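Local coordinates for protein HD superfamily hydrolase (Clostridium acetobutylicum ATCC 824, PDB 3CCG) that probably hydrolyses diadenosine tetraphosphate symmetrically to two molecules of ADP, using a pair of iron ions bound in an HD domain, at residues A[21-26]-A[128-133]; A[93-96]-A[100-103]. One frame throughout, in Å; residues are numbered along the deposited sequence. Where two conformers were deposited one is given.

Contact 1: residues A[21-26]-A[128-133]; sequences YKHSLG and IADYIE. With FE (Fe (III) ion), chain C.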
ATOM      1  N   TYR A  21      12.286 -26.650  10.347  1.00 18.22           N
ATOM      2  CA  TYR A  21      11.490 -27.845  10.133  1.00 17.89           C
ATOM      3  C   TYR A  21      10.475 -27.999  11.268  1.00 18.23           C
ATOM      4  O   TYR A  21       9.283 -28.243  11.041  1.00 19.02           O
ATOM      5  CB  TYR A  21      12.354 -29.109  10.004  1.00 19.29           C
ATOM      6  CG  TYR A  21      11.553 -30.380   9.954  1.00 21.67           C
ATOM      7  CD1 TYR A  21      10.817 -30.713   8.842  1.00 21.83           C
ATOM      8  CD2 TYR A  21      11.529 -31.264  11.033  1.00 23.54           C
ATOM      9  CE1 TYR A  21      10.070 -31.869   8.791  1.00 22.42           C
ATOM     10  CE2 TYR A  21      10.779 -32.407  10.986  1.00 25.06           C
ATOM     11  CZ  TYR A  21      10.058 -32.705   9.874  1.00 25.16           C
ATOM     12  OH  TYR A  21       9.311 -33.835   9.803  1.00 28.47           O
ATOM     13  N   LYS A  22      10.928 -27.786  12.499  1.00 19.20           N
ATOM     14  CA  LYS A  22      10.001 -27.844  13.639  1.00 20.28           C
ATOM     15  C   LYS A  22       8.891 -26.795  13.490  1.00 20.54           C
ATOM     16  O   LYS A  22       7.731 -27.099  13.745  1.00 21.85           O
ATOM     17  CB  LYS A  22      10.725 -27.699  14.988  1.00 22.74           C
ATOM     18  CG  LYS A  22       9.798 -27.798  16.201  1.00 26.84           C
ATOM     19  N   HIS A  23       9.257 -25.572  13.099  1.00 21.74           N
ATOM     20  CA  HIS A  23       8.271 -24.481  12.791  1.00 19.99           C
ATOM     21  C   HIS A  23       7.230 -24.996  11.812  1.00 15.97           C
ATOM     22  O   HIS A  23       6.035 -24.804  11.992  1.00 17.95           O
ATOM     23  CB  HIS A  23       8.962 -23.174  12.256  1.00 21.32           C
ATOM     24  CG  HIS A  23       8.088 -22.229  11.442  1.00 20.00           C
ATOM     25  ND1 HIS A  23       7.145 -21.375  11.989  1.00 22.21           N
ATOM     26  CD2 HIS A  23       8.143 -21.911  10.115  1.00 24.61           C
ATOM     27  CE1 HIS A  23       6.587 -20.654  11.021  1.00 26.68           C
ATOM     28  NE2 HIS A  23       7.184 -20.950   9.871  1.00 21.49           N
ATOM     29  N   SER A  24       7.713 -25.658  10.764  1.00 15.49           N
ATOM     30  CA  SER A  24       6.821 -26.167   9.705  1.00 14.72           C
ATOM     31  C   SER A  24       5.855 -27.212  10.229  1.00 16.03           C
ATOM     32  O   SER A  24       4.684 -27.223   9.847  1.00 13.35           O
ATOM     33  CB  SER A  24       7.622 -26.705   8.543  1.00 14.26           C
ATOM     34  OG  SER A  24       8.471 -25.692   7.956  1.00 15.19           O
ATOM     35  N   LEU A  25       6.316 -28.080  11.111  1.00 16.36           N
ATOM     36  CA  LEU A  25       5.388 -29.065  11.720  1.00 15.96           C
ATOM     37  C   LEU A  25       4.370 -28.328  12.567  1.00 11.97           C
ATOM     38  O   LEU A  25       3.200 -28.678  12.641  1.00 15.32           O
ATOM     39  CB  LEU A  25       6.110 -30.095  12.590  1.00 19.00           C
ATOM     40  CG  LEU A  25       7.035 -31.062  11.856  1.00 19.36           C
ATOM     41  CD1 LEU A  25       7.816 -32.031  12.810  1.00 20.07           C
ATOM     42  CD2 LEU A  25       6.262 -31.862  10.844  1.00 19.69           C
ATOM     43  N   GLY A  26       4.793 -27.256  13.220  1.00 14.54           N
ATOM     44  CA  GLY A  26       3.857 -26.460  13.989  1.00 16.70           C
ATOM     45  C   GLY A  26       2.800 -25.825  13.108  1.00 16.36           C
ATOM     46  O   GLY A  26       1.616 -25.791  13.433  1.00 15.51           O
ATOM     47  N   ILE A 128      -2.348 -17.341   8.479  1.00 11.32           N
ATOM     48  CA  ILE A 128      -2.405 -17.039   9.908  1.00 13.30           C
ATOM     49  C   ILE A 128      -1.689 -18.082  10.765  1.00 13.12           C
ATOM     50  O   ILE A 128      -1.099 -17.760  11.801  1.00 13.43           O
ATOM     51  CB  ILE A 128      -3.870 -16.808  10.358  1.00 12.83           C
ATOM     52  CG1 ILE A 128      -3.887 -15.861  11.568  1.00 18.41           C
ATOM     53  CG2 ILE A 128      -4.593 -18.102  10.590  1.00 17.39           C
ATOM     54  CD1 ILE A 128      -3.536 -14.379  11.207  1.00 16.95           C
ATOM     55  N   ALA A 129      -1.692 -19.322  10.284  1.00 14.26           N
ATOM     56  CA  ALA A 129      -1.021 -20.406  11.022  1.00 11.96           C
ATOM     57  C   ALA A 129       0.432 -20.112  11.228  1.00 12.68           C
ATOM     58  O   ALA A 129       0.982 -20.403  12.300  1.00 14.11           O
ATOM     59  CB  ALA A 129      -1.185 -21.764  10.295  1.00 12.54           C
ATOM     60  N   ASP A 130       1.046 -19.446  10.250  1.00 14.25           N
ATOM     61  CA  ASP A 130       2.443 -19.096  10.381  1.00 16.26           C
ATOM     62  C   ASP A 130       2.719 -18.192  11.622  1.00 17.13           C
ATOM     63  O   ASP A 130       3.717 -18.350  12.318  1.00 20.31           O
ATOM     64  CB  ASP A 130       2.884 -18.410   9.091  1.00 19.20           C
ATOM     65  CG  ASP A 130       4.375 -18.290   8.994  1.00 28.58           C
ATOM     66  OD1 ASP A 130       5.054 -19.254   9.334  1.00 28.76           O
ATOM     67  OD2 ASP A 130       4.850 -17.252   8.513  1.00 32.93           O
ATOM     68  N   TYR A 131       1.791 -17.280  11.883  1.00 15.33           N
ATOM     69  CA  TYR A 131       1.844 -16.342  13.017  1.00 18.24           C
ATOM     70  C   TYR A 131       1.476 -16.925  14.376  1.00 19.60           C
ATOM     71  O   TYR A 131       1.984 -16.502  15.392  1.00 22.22           O
ATOM     72  CB  TYR A 131       0.916 -15.136  12.741  1.00 19.35           C
ATOM     73  CG  TYR A 131       1.465 -14.202  11.704  1.00 21.48           C
ATOM     74  CD1 TYR A 131       1.240 -14.410  10.342  1.00 20.62           C
ATOM     75  CD2 TYR A 131       2.253 -13.133  12.076  1.00 27.31           C
ATOM     76  CE1 TYR A 131       1.788 -13.556   9.390  1.00 31.34           C
ATOM     77  CE2 TYR A 131       2.811 -12.300  11.136  1.00 27.92           C
ATOM     78  CZ  TYR A 131       2.569 -12.504   9.798  1.00 33.44           C
ATOM     79  OH  TYR A 131       3.142 -11.634   8.876  1.00 31.99           O
ATOM     80  N   ILE A 132       0.565 -17.881  14.397  1.00 15.45           N
ATOM     81  CA  ILE A 132       0.039 -18.347  15.672  1.00 18.40           C
ATOM     82  C   ILE A 132       0.450 -19.778  16.102  1.00 18.37           C
ATOM     83  O   ILE A 132      -0.029 -20.268  17.139  1.00 18.73           O
ATOM     84  CB  ILE A 132      -1.519 -18.231  15.663  1.00 18.45           C
ATOM     85  CG1 ILE A 132      -2.162 -19.187  14.663  1.00 17.70           C
ATOM     86  CG2 ILE A 132      -1.975 -16.758  15.411  1.00 17.75           C
ATOM     87  CD1 ILE A 132      -3.639 -19.401  14.798  1.00 18.70           C
ATOM     88  N   GLU A 133       1.300 -20.444  15.307  1.00 18.35           N
ATOM     89  CA  GLU A 133       1.759 -21.800  15.618  1.00 19.98           C
ATOM     90  C   GLU A 133       2.420 -21.741  16.986  1.00 19.45           C
ATOM     91  O   GLU A 133       2.988 -20.711  17.370  1.00 19.67           O
ATOM     92  CB  GLU A 133       2.629 -22.422  14.511  1.00 18.31           C
ATOM     93  CG  GLU A 133       3.899 -21.688  14.217  1.00 18.21           C
ATOM     94  CD  GLU A 133       5.098 -22.275  14.935  1.00 24.32           C
ATOM     95  OE1 GLU A 133       4.885 -23.206  15.772  1.00 21.31           O
ATOM     96  OE2 GLU A 133       6.242 -21.804  14.642  1.00 25.15           O
TER
HETATM   97 FE    FE C 191       6.655 -19.795   7.987  0.75 18.91          FE
HETATM   98  O   HOH W   1       6.618 -25.212  16.303  1.00 29.51           O
HETATM   99  O   HOH W   2       6.154 -18.854   6.648  1.00 13.67           O
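D130, near the end of helix 121-132, meets H23 of helix 5-38 through a shared iron(III) ion. Its OD1 binds the iron at 2.2 Å, while NE2 of H23 reaches the same ion at 2.3 Å. NE2 and OD1 are neighbours in the coordination shell, not partners in a hydrogen bond; the imidazole and carboxylate planes stand 63° apart. The D130 side chain, with CG anti to the backbone N (chi1 -167°), reaches out from its helix to the metal.

At E133, the first residue to leave the helical path, the other nitrogen of the ring is engaged. ND1 of H23 donates to OE2 of E133 over 2.8 Å, in a fairly straight bond close to the imidazole plane but approaching OE2 from above the carboxylate plane. Held by the metal at NE2 and by this bond at ND1, the ring is fixed in its rotation; the hydrogen bond would also be expected to make NE2 a stronger electron donor to the metal. The second oxygen, OE1, accepts a bond from water 1 at 2.7 Å and another from the backbone N of G135, so both ends of the buried carboxylate are held. E133 CB packs 3.7 Å from O of G26, where the two chains come nearest each other. H52 and D53 complete the protein ligands of this iron, giving the H...HD...D metal site of the HD-domain hydrolases.

Contact 2: residues A[93-96]-A[100-103]; sequences LAKK and IDDE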
ATOM      1  N   LEU A  93       8.416 -25.145  -6.223  1.00 13.29           N
ATOM      2  CA  LEU A  93       9.035 -26.382  -5.775  1.00 11.69           C
ATOM      3  C   LEU A  93       7.940 -27.420  -5.435  1.00 13.70           C
ATOM      4  O   LEU A  93       8.050 -28.606  -5.728  1.00 13.98           O
ATOM      5  CB  LEU A  93       9.938 -26.188  -4.548  1.00 13.24           C
ATOM      6  CG  LEU A  93      11.137 -25.285  -4.760  1.00 15.22           C
ATOM      7  CD1 LEU A  93      11.929 -25.178  -3.470  1.00 18.06           C
ATOM      8  CD2 LEU A  93      12.002 -25.776  -5.892  1.00 20.81           C
ATOM      9  N   ALA A  94       6.892 -26.993  -4.752  1.00 11.85           N
ATOM     10  CA  ALA A  94       5.801 -27.908  -4.366  1.00 12.31           C
ATOM     11  C   ALA A  94       5.218 -28.579  -5.632  1.00 14.83           C
ATOM     12  O   ALA A  94       4.959 -29.782  -5.646  1.00 14.46           O
ATOM     13  CB  ALA A  94       4.739 -27.130  -3.641  1.00 13.03           C
ATOM     14  N   LYS A  95       5.008 -27.802  -6.670  1.00 13.22           N
ATOM     15  CA  LYS A  95       4.467 -28.350  -7.950  1.00 13.13           C
ATOM     16  C   LYS A  95       5.463 -29.186  -8.712  1.00 17.30           C
ATOM     17  O   LYS A  95       5.163 -30.335  -9.044  1.00 17.48           O
ATOM     18  CB  LYS A  95       3.999 -27.188  -8.830  1.00 14.46           C
ATOM     19  CG  LYS A  95       3.552 -27.494 -10.276  1.00 18.46           C
ATOM     20  CD  LYS A  95       2.156 -27.937 -10.376  1.00 21.90           C
ATOM     21  CE  LYS A  95       1.857 -28.369 -11.839  1.00 27.55           C
ATOM     22  NZ  LYS A  95       0.473 -28.798 -11.927  1.00 24.71           N
ATOM     23  N   LYS A  96       6.665 -28.651  -8.941  1.00 15.64           N
ATOM     24  CA  LYS A  96       7.588 -29.288  -9.861  1.00 16.49           C
ATOM     25  C   LYS A  96       8.495 -30.313  -9.265  1.00 19.77           C
ATOM     26  O   LYS A  96       8.980 -31.206  -9.977  1.00 22.86           O
ATOM     27  CB  LYS A  96       8.478 -28.250 -10.562  1.00 17.88           C
ATOM     28  CG  LYS A  96       7.773 -27.241 -11.349  1.00 19.71           C
ATOM     29  CD  LYS A  96       7.037 -27.812 -12.522  1.00 35.31           C
ATOM     30  CE  LYS A  96       6.410 -26.704 -13.314  1.00 43.60           C
ATOM     31  NZ  LYS A  96       5.938 -27.192 -14.629  1.00 46.86           N
ATOM     32  N   ILE A 100       2.879 -31.734  -6.040  1.00 14.97           N
ATOM     33  CA  ILE A 100       1.605 -31.262  -5.552  1.00 13.52           C
ATOM     34  C   ILE A 100       0.888 -30.479  -6.639  1.00 15.70           C
ATOM     35  O   ILE A 100       1.382 -29.485  -7.143  1.00 14.91           O
ATOM     36  CB  ILE A 100       1.757 -30.346  -4.286  1.00 14.33           C
ATOM     37  CG1 ILE A 100       2.326 -31.190  -3.159  1.00 15.55           C
ATOM     38  CG2 ILE A 100       0.442 -29.679  -3.944  1.00 13.33           C
ATOM     39  CD1 ILE A 100       2.958 -30.374  -1.987  1.00 15.08           C
ATOM     40  N   ASP A 101      -0.305 -30.930  -7.048  1.00 16.35           N
ATOM     41  CA  ASP A 101      -1.063 -30.261  -8.093  1.00 18.65           C
ATOM     42  C   ASP A 101      -2.283 -29.464  -7.662  1.00 16.59           C
ATOM     43  O   ASP A 101      -2.813 -28.677  -8.476  1.00 19.98           O
ATOM     44  CB  ASP A 101      -1.549 -31.314  -9.105  1.00 20.33           C
ATOM     45  CG  ASP A 101      -0.435 -31.918  -9.853  1.00 28.61           C
ATOM     46  OD1 ASP A 101       0.530 -31.177 -10.178  1.00 30.05           O
ATOM     47  OD2 ASP A 101      -0.541 -33.144 -10.129  1.00 29.54           O
ATOM     48  N   ASP A 102      -2.727 -29.660  -6.415  1.00 16.03           N
ATOM     49  CA  ASP A 102      -3.929 -29.012  -5.953  1.00 14.24           C
ATOM     50  C   ASP A 102      -3.781 -27.500  -6.002  1.00 14.55           C
ATOM     51  O   ASP A 102      -2.905 -26.916  -5.368  1.00 14.35           O
ATOM     52  CB  ASP A 102      -4.343 -29.447  -4.564  1.00 14.09           C
ATOM     53  CG  ASP A 102      -5.625 -28.845  -4.156  1.00 19.41           C
ATOM     54  OD1 ASP A 102      -5.680 -27.704  -3.681  1.00 15.89           O
ATOM     55  OD2 ASP A 102      -6.626 -29.565  -4.279  1.00 23.50           O
ATOM     56  N   GLU A 103      -4.668 -26.871  -6.768  0.70 15.92           N
ATOM     57  CA  GLU A 103      -4.556 -25.426  -7.009  0.70 16.50           C
ATOM     58  C   GLU A 103      -4.651 -24.589  -5.740  0.70 14.17           C
ATOM     59  O   GLU A 103      -3.921 -23.580  -5.585  0.70 14.98           O
ATOM     60  CB  GLU A 103      -5.604 -24.950  -8.026  0.70 17.29           C
ATOM     61  CG  GLU A 103      -5.608 -23.458  -8.200  0.70 25.06           C
TER
HETATM   62  O   HOH W   3       3.251 -31.767 -10.259  1.00 24.07           O
HETATM   63  O   HOH W   4      -1.957 -27.571 -10.701  1.00 30.79           O
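K95 and D101 form a salt bridge, NZ to OD1 at 3.0 Å, with the ammonium group approaching from above the carboxylate plane. The lysine chain starts with CG anti to the backbone N (chi1 173°) and then bends at chi2 (84°), which carries its otherwise extended end over to the loop, where it crosses the aspartate side chain at about a right angle. Two waters reinforce the pair. Water 3 donates both to OD1 of D101 and to O of K95, so this carboxylate oxygen takes a water as well as the ammonium; water 4 accepts from NZ and donates to O of D101, at 2.6 Å.

Beneath this surface network the backbone of I100 donates to A94 O, N to O 2.9 Å, with an angle of 163° at the hydrogen. The bond spans six residues and ties the loop back to the final turns of helix 87-98, which widen to a pi-type turn at 94-96. The loop is the short connection to helix 103-110, whose N-cap residue, D102, bonds through OD1 to the backbone N of V105. O of I100, buried without a conventional partner, receives a CA-H...O contact from K95 CA at 3.4 Å. On the apolar side, CD1 of I100 lies 4.1 Å from CB of A94. I47 and V51 of helix 42-51 also pack on I100, while L106 and I109 of helix 103-110 meet A94.

Overall arrangement
Both contacts belong to the all-helical HD domain, but they do different work in it. Contact 1, its centre about 10 Å from the centre of the chain, joins helices far apart in sequence, 5-38 and 121-132, whereas contact 2 is local, folding the loop 100-103 back on helix 87-98 nearer the periphery. The chain between the two segments of contact 1 includes all of contact 2; their centres lie 20 Å apart and they do not touch. In contact 1 a metal and a buried carboxylate govern the chemistry. Contact 2 combines a hydrated, outward-lying ion pair with a helix-end backbone bond and a small buried apolar patch.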